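Local coordinates for protein lectin (Pleurotus ostreatus, PDB 6KBJ) that probably recognises glycans through calcium-containing sites, with N-acetyl-D-galactosamine as one bound sugar, at residues I221-N226 with G234-R239; V250-L255 with Y283-L288. All coordinates share one frame; numbering follows the deposited sequence.

After the strands of the N-terminal half, the chain reaches strand 219-222 and the turn after it, then doubles back into strand 235-242; interaction 1 closes this short loop, with seven residues between its segments. Strand 249-259 follows, and interaction 2 brings it together with strand 281-285 after a longer excursion of 27 residues that includes strands 262-266 and 269-274. The two loops therefore lie in series, neither nested nor crossed. Residues 221-226 and 234-239 join non-adjacent strands of one antiparallel sheet, whereas 250-255 and 283-288 are neighbours in another. Their centres are 24 Å apart, and the nearest atoms, about 11 Å apart, do not touch.

Interaction 1. Residues I221-N226 with G234-R239; sequences IWTSDN and GSRAFR. With NAG (2-acetamido-2-deoxy-beta-D-glucopyranose), chain D.
Arg-236 grips Asp-225 side-on, giving two nitrogens to a single carboxylate oxygen. NH2 of Arg-236 lies 2.5 Å from OD2 of Asp-225, on its syn side, in a salt bridge with a bent N-H...O angle of 141°; the separation is shorter than such a bond normally is, so its exact length is doubtful. NE of Arg-236 reaches that same OD2 of Asp-225 at 2.9 Å, but from above the carboxylate plane. The remaining nitrogen, NH1, turns back to the carbonyl oxygen of Ser-235, so all three guanidinium nitrogens are engaged. A bend at chi2 (-77°) folds the arginine chain for this reach; its CG meets CZ2 of Trp-222 at 3.7 Å. The two strands are not neighbours in their antiparallel sheet: 351-358 and 331-333 come between them, and side chains rather than backbone bonds span the gap. Trp-222 also approaches Asn-301, a ligand of the second calcium. CZ of Phe-238 meets the indole obliquely, 3.9 Å from CE3 of Trp-222, with the ring planes inclined at 47°. CD1 of Ile-221 touches CD2 of Phe-238 at 3.9 Å. OG of Ser-235 is hydrogen-bonded to OG1 of Thr-300 and lies 3.7 Å from C5 of the N-acetylglucosamine.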
loop_
_atom_site.group_PDB
_atom_site.type_symbol
_atom_site.label_atom_id
_atom_site.label_comp_id
_atom_site.label_asym_id
_atom_site.label_seq_id
_atom_site.Cartn_x
_atom_site.Cartn_y
_atom_site.Cartn_z
ATOM N N ILE A 221 -20.364 3.590 6.121
ATOM C CA ILE A 221 -20.920 4.830 6.671
ATOM C C ILE A 221 -22.018 5.296 5.798
ATOM O O ILE A 221 -22.086 4.987 4.579
ATOM C CB ILE A 221 -19.869 5.995 6.919
ATOM C CG1 ILE A 221 -19.263 6.529 5.628
ATOM C CG2 ILE A 221 -18.810 5.496 7.894
ATOM C CD1 ILE A 221 -18.276 7.707 5.840
ATOM N N TRP A 222 -22.836 6.108 6.427
ATOM C CA TRP A 222 -23.771 6.910 5.658
ATOM C C TRP A 222 -24.180 8.111 6.518
ATOM O O TRP A 222 -23.736 8.349 7.660
ATOM C CB TRP A 222 -25.019 6.029 5.250
ATOM C CG TRP A 222 -25.807 6.387 4.009
ATOM C CD1 TRP A 222 -27.065 6.878 3.997
ATOM C CD2 TRP A 222 -25.399 6.290 2.610
ATOM N NE1 TRP A 222 -27.447 7.110 2.681
ATOM C CE2 TRP A 222 -26.450 6.767 1.831
ATOM C CE3 TRP A 222 -24.237 5.903 1.970
ATOM C CZ2 TRP A 222 -26.413 6.806 0.467
ATOM C CZ3 TRP A 222 -24.193 5.955 0.581
ATOM C CH2 TRP A 222 -25.299 6.392 -0.148
ATOM N N THR A 223 -25.056 8.837 5.904
ATOM C CA THR A 223 -25.888 9.879 6.485
ATOM C C THR A 223 -26.884 9.219 7.445
ATOM O O THR A 223 -27.170 8.015 7.328
ATOM C CB THR A 223 -26.402 10.550 5.219
ATOM O OG1 THR A 223 -25.821 11.885 5.028
ATOM C CG2 THR A 223 -27.645 10.412 5.065
ATOM N N SER A 224 -27.277 9.983 8.443
ATOM C CA SER A 224 -28.175 9.658 9.582
ATOM C C SER A 224 -29.602 9.142 9.350
ATOM O O SER A 224 -30.284 8.638 10.237
ATOM C CB SER A 224 -28.455 11.001 10.252
ATOM O OG SER A 224 -27.731 10.897 11.370
ATOM N N ASP A 225 -30.099 9.594 8.247
ATOM C CA ASP A 225 -30.965 8.938 7.331
ATOM C C ASP A 225 -31.199 7.395 7.264
ATOM O O ASP A 225 -32.263 6.940 6.880
ATOM C CB ASP A 225 -30.169 9.261 6.019
ATOM C CG ASP A 225 -30.977 9.799 5.070
ATOM O OD1 ASP A 225 -32.038 10.147 5.596
ATOM O OD2 ASP A 225 -30.669 9.796 3.876
ATOM N N ASN A 226 -30.097 6.650 7.381
ATOM C CA ASN A 226 -30.016 5.195 7.201
ATOM C C ASN A 226 -30.390 4.630 8.567
ATOM O O ASN A 226 -29.595 4.809 9.520
ATOM C CB ASN A 226 -28.573 4.849 6.814
ATOM C CG ASN A 226 -28.397 3.444 6.317
ATOM O OD1 ASN A 226 -28.912 2.515 6.915
ATOM N ND2 ASN A 226 -27.599 3.273 5.253
ATOM N N GLY A 234 -31.987 9.295 -2.042
ATOM C CA GLY A 234 -30.861 10.182 -2.664
ATOM C C GLY A 234 -29.327 9.928 -2.928
ATOM O O GLY A 234 -28.778 8.842 -2.846
ATOM N N SER A 235 -28.657 10.998 -3.338
ATOM C CA SER A 235 -27.216 11.153 -3.250
ATOM C C SER A 235 -26.840 11.831 -1.968
ATOM O O SER A 235 -27.613 12.577 -1.390
ATOM C CB SER A 235 -26.680 11.891 -4.418
ATOM O OG SER A 235 -26.890 11.166 -5.632
ATOM N N ARG A 236 -25.690 11.438 -1.421
ATOM C CA ARG A 236 -25.164 11.965 -0.182
ATOM C C ARG A 236 -23.689 12.164 -0.338
ATOM O O ARG A 236 -23.008 11.459 -1.140
ATOM C CB ARG A 236 -25.410 11.022 0.928
ATOM C CG ARG A 236 -26.848 10.461 0.969
ATOM C CD ARG A 236 -27.679 11.549 1.522
ATOM N NE ARG A 236 -29.018 11.263 1.981
ATOM C CZ ARG A 236 -30.113 11.361 1.235
ATOM N NH1 ARG A 236 -30.031 11.565 -0.053
ATOM N NH2 ARG A 236 -31.306 11.102 1.802
ATOM N N ALA A 237 -23.158 13.122 0.413
ATOM C CA ALA A 237 -21.766 13.454 0.228
ATOM C C ALA A 237 -21.078 13.278 1.546
ATOM O O ALA A 237 -21.696 13.406 2.635
ATOM C CB ALA A 237 -21.569 14.875 -0.329
ATOM N N PHE A 238 -19.788 12.930 1.432
ATOM C CA PHE A 238 -18.920 12.685 2.581
ATOM C C PHE A 238 -17.558 13.348 2.328
ATOM O O PHE A 238 -17.073 13.296 1.166
ATOM C CB PHE A 238 -18.733 11.151 2.731
ATOM C CG PHE A 238 -20.075 10.421 2.840
ATOM C CD1 PHE A 238 -20.737 10.073 1.763
ATOM C CD2 PHE A 238 -20.640 10.207 4.047
ATOM C CE1 PHE A 238 -21.965 9.493 1.817
ATOM C CE2 PHE A 238 -21.890 9.610 4.168
ATOM C CZ PHE A 238 -22.542 9.234 3.029
ATOM N N ARG A 239 -16.890 13.765 3.409
ATOM C CA ARG A 239 -15.652 14.533 3.333
ATOM C C ARG A 239 -14.759 14.182 4.437
ATOM O O ARG A 239 -15.202 14.016 5.639
ATOM C CB ARG A 239 -15.874 16.063 3.381
ATOM C CG ARG A 239 -16.575 16.649 2.144
ATOM C CD ARG A 239 -16.844 18.212 2.065
ATOM N NE ARG A 239 -15.698 19.005 1.405
ATOM C CZ ARG A 239 -14.776 19.460 2.183
ATOM N NH1 ARG A 239 -14.945 19.251 3.477
ATOM N NH2 ARG A 239 -13.761 20.128 1.754
HETATM C C1 NAG D . -23.954 12.757 -7.423
HETATM C C2 NAG D . -24.207 13.865 -8.491
HETATM C C3 NAG D . -25.665 13.704 -8.943
HETATM C C4 NAG D . -25.679 12.387 -9.777
HETATM C C5 NAG D . -25.191 11.242 -8.867
HETATM C C6 NAG D . -24.957 9.909 -9.583
HETATM C C7 NAG D . -23.823 16.062 -7.351
HETATM C C8 NAG D . -23.012 17.312 -7.375
HETATM N N2 NAG D . -23.564 15.200 -8.293
HETATM O O3 NAG D . -26.047 14.779 -9.776
HETATM O O4 NAG D . -26.914 12.092 -10.534
HETATM O O5 NAG D . -23.928 11.574 -8.240
HETATM O O6 NAG D . -23.737 9.951 -10.319
HETATM O O7 NAG D . -24.714 15.799 -6.580
#

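Interaction 2. Residues V250-L255 with Y283-L288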
loop_
_atom_site.group_PDB
_atom_site.type_symbol
_atom_site.label_atom_id
_atom_site.label_comp_id
_atom_site.label_asym_id
_atom_site.label_seq_id
_atom_site.Cartn_x
_atom_site.Cartn_y
_atom_site.Cartn_z
ATOM N N VAL A 250 3.263 12.435 0.251
ATOM C CA VAL A 250 3.714 12.128 -1.119
ATOM C C VAL A 250 2.661 11.419 -1.952
ATOM O O VAL A 250 2.195 11.991 -2.920
ATOM C CB VAL A 250 4.985 11.283 -1.024
ATOM C CG1 VAL A 250 5.542 10.979 -2.401
ATOM C CG2 VAL A 250 6.012 11.945 -0.107
ATOM N N CYS A 251 2.245 10.173 -1.621
ATOM C CA CYS A 251 1.233 9.460 -2.465
ATOM C C CYS A 251 0.128 8.931 -1.542
ATOM O O CYS A 251 0.305 8.712 -0.361
ATOM C CB CYS A 251 1.839 8.235 -3.316
ATOM S SG CYS A 251 3.243 8.638 -4.449
ATOM N N ALA A 252 -1.003 8.697 -2.126
ATOM C CA ALA A 252 -2.090 8.087 -1.417
ATOM C C ALA A 252 -2.618 6.924 -2.245
ATOM O O ALA A 252 -2.554 6.958 -3.493
ATOM C CB ALA A 252 -3.153 9.121 -1.215
ATOM N N THR A 253 -3.135 5.896 -1.565
ATOM C CA THR A 253 -3.810 4.813 -2.249
ATOM C C THR A 253 -5.176 4.693 -1.620
ATOM O O THR A 253 -5.305 4.744 -0.392
ATOM C CB THR A 253 -3.088 3.483 -2.022
ATOM O OG1 THR A 253 -1.746 3.562 -2.452
ATOM C CG2 THR A 253 -3.778 2.289 -2.808
ATOM N N VAL A 254 -6.183 4.510 -2.443
ATOM C CA VAL A 254 -7.513 4.577 -1.942
ATOM C C VAL A 254 -8.234 3.319 -2.383
ATOM O O VAL A 254 -8.215 3.018 -3.551
ATOM C CB VAL A 254 -8.293 5.743 -2.540
ATOM C CG1 VAL A 254 -9.680 5.793 -1.958
ATOM C CG2 VAL A 254 -7.601 7.065 -2.231
ATOM N N LEU A 255 -8.872 2.647 -1.437
ATOM C CA LEU A 255 -9.708 1.499 -1.726
ATOM C C LEU A 255 -11.120 1.847 -1.349
ATOM O O LEU A 255 -11.351 2.294 -0.228
ATOM C CB LEU A 255 -9.246 0.304 -0.942
ATOM C CG LEU A 255 -10.087 -0.982 -1.087
ATOM C CD1 LEU A 255 -9.882 -1.544 -2.454
ATOM C CD2 LEU A 255 -9.641 -1.981 -0.053
ATOM N N TYR A 283 -7.381 3.103 -6.120
ATOM C CA TYR A 283 -6.801 4.207 -6.935
ATOM C C TYR A 283 -5.515 4.675 -6.356
ATOM O O TYR A 283 -5.304 4.568 -5.153
ATOM C CB TYR A 283 -7.785 5.407 -7.020
ATOM C CG TYR A 283 -9.131 5.109 -7.601
ATOM C CD1 TYR A 283 -9.356 5.123 -8.965
ATOM C CD2 TYR A 283 -10.174 4.771 -6.791
ATOM C CE1 TYR A 283 -10.627 4.816 -9.485
ATOM C CE2 TYR A 283 -11.426 4.484 -7.282
ATOM C CZ TYR A 283 -11.651 4.494 -8.640
ATOM O OH TYR A 283 -12.923 4.182 -9.098
ATOM N N THR A 284 -4.631 5.172 -7.204
ATOM C CA THR A 284 -3.346 5.731 -6.781
ATOM C C THR A 284 -3.427 7.218 -7.090
ATOM O O THR A 284 -3.883 7.594 -8.143
ATOM C CB THR A 284 -2.169 5.164 -7.615
ATOM O OG1 THR A 284 -2.006 3.777 -7.265
ATOM C CG2 THR A 284 -0.794 5.861 -7.327
ATOM N N ILE A 285 -2.982 8.028 -6.138
ATOM C CA ILE A 285 -2.887 9.478 -6.223
ATOM C C ILE A 285 -1.421 9.831 -6.006
ATOM O O ILE A 285 -0.912 9.803 -4.908
ATOM C CB ILE A 285 -3.812 10.097 -5.166
ATOM C CG1 ILE A 285 -5.250 9.755 -5.576
ATOM C CG2 ILE A 285 -3.673 11.641 -5.211
ATOM C CD1 ILE A 285 -5.948 9.400 -4.372
ATOM N N PRO A 286 -0.688 9.973 -7.073
ATOM C CA PRO A 286 0.730 10.198 -6.977
ATOM C C PRO A 286 1.168 11.695 -6.774
ATOM O O PRO A 286 2.377 11.972 -6.602
ATOM C CB PRO A 286 1.202 9.744 -8.365
ATOM C CG PRO A 286 0.133 10.287 -9.239
ATOM C CD PRO A 286 -1.161 10.032 -8.453
ATOM N N ASN A 287 0.216 12.632 -6.845
ATOM C CA ASN A 287 0.517 14.110 -6.953
ATOM C C ASN A 287 -0.212 14.794 -5.798
ATOM O O ASN A 287 -0.903 15.767 -5.982
ATOM C CB ASN A 287 -0.021 14.711 -8.288
ATOM C CG ASN A 287 -1.505 14.439 -8.476
ATOM O OD1 ASN A 287 -2.047 13.513 -7.838
ATOM N ND2 ASN A 287 -2.163 15.164 -9.387
ATOM N N LEU A 288 -0.091 14.225 -4.625
ATOM C CA LEU A 288 -0.693 14.826 -3.451
ATOM C C LEU A 288 -0.079 16.250 -3.153
ATOM O O LEU A 288 1.148 16.503 -3.363
ATOM C CB LEU A 288 -0.400 13.922 -2.275
ATOM C CG LEU A 288 -1.443 13.074 -1.566
ATOM C CD1 LEU A 288 -2.679 12.717 -2.266
ATOM C CD2 LEU A 288 -0.836 11.971 -0.758
HETATM O O HOH W 1 -1.038 3.532 -5.038
#
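The Tyr-283 ring, the one aromatic group here, sits obliquely to the carbonyl oxygen of Val-254, with its CD2 4.2 Å from that O; Leu-264 packs against its side chain, and its hydroxyl is hydrogen-bonded to Tyr-262. Pro-286, just where strand 281-285 ends, sets its CA 3.9 Å from SG of Cys-251. Between these two residues runs an antiparallel beta pairing within a five-stranded sheet. Ala-252 with Ile-285 and Val-254 with Tyr-283 form hydrogen-bonded pairs, each closed by two reciprocal N-H...O bonds, and Thr-253 with Thr-284 forms the non-hydrogen-bonded pair between them.

The side chains of Ala-252, Val-254, Tyr-283 and Ile-285 share one face. There, with CG1 of Ile-285 anti to the carbonyl carbon and beside the backbone N (chi1 -66°), the chain carries CD1 of Ile-285 to CG2 of Val-254 at 3.6 Å, and the two side chains cross obliquely. Leu-288 returns beyond the strand end, and its CD2 comes within 3.7 Å of CB of Ala-252. Ile-312 and Ile-314 of strand 307-316 and Leu-264 and Val-266 of strand 262-266 extend this apolar layer, the latter pair from the facing sheet, as in a beta sandwich. Cys-251 forms a disulfide with Cys-89, a covalent link to strand 87-96. On the face bearing the two threonines, a water bridges the hydroxyls; its 2.4 Å to OG1 of Thr-284 is implausibly short, which leaves its exact position doubtful, and it lies 2.7 Å from OG1 of Thr-253.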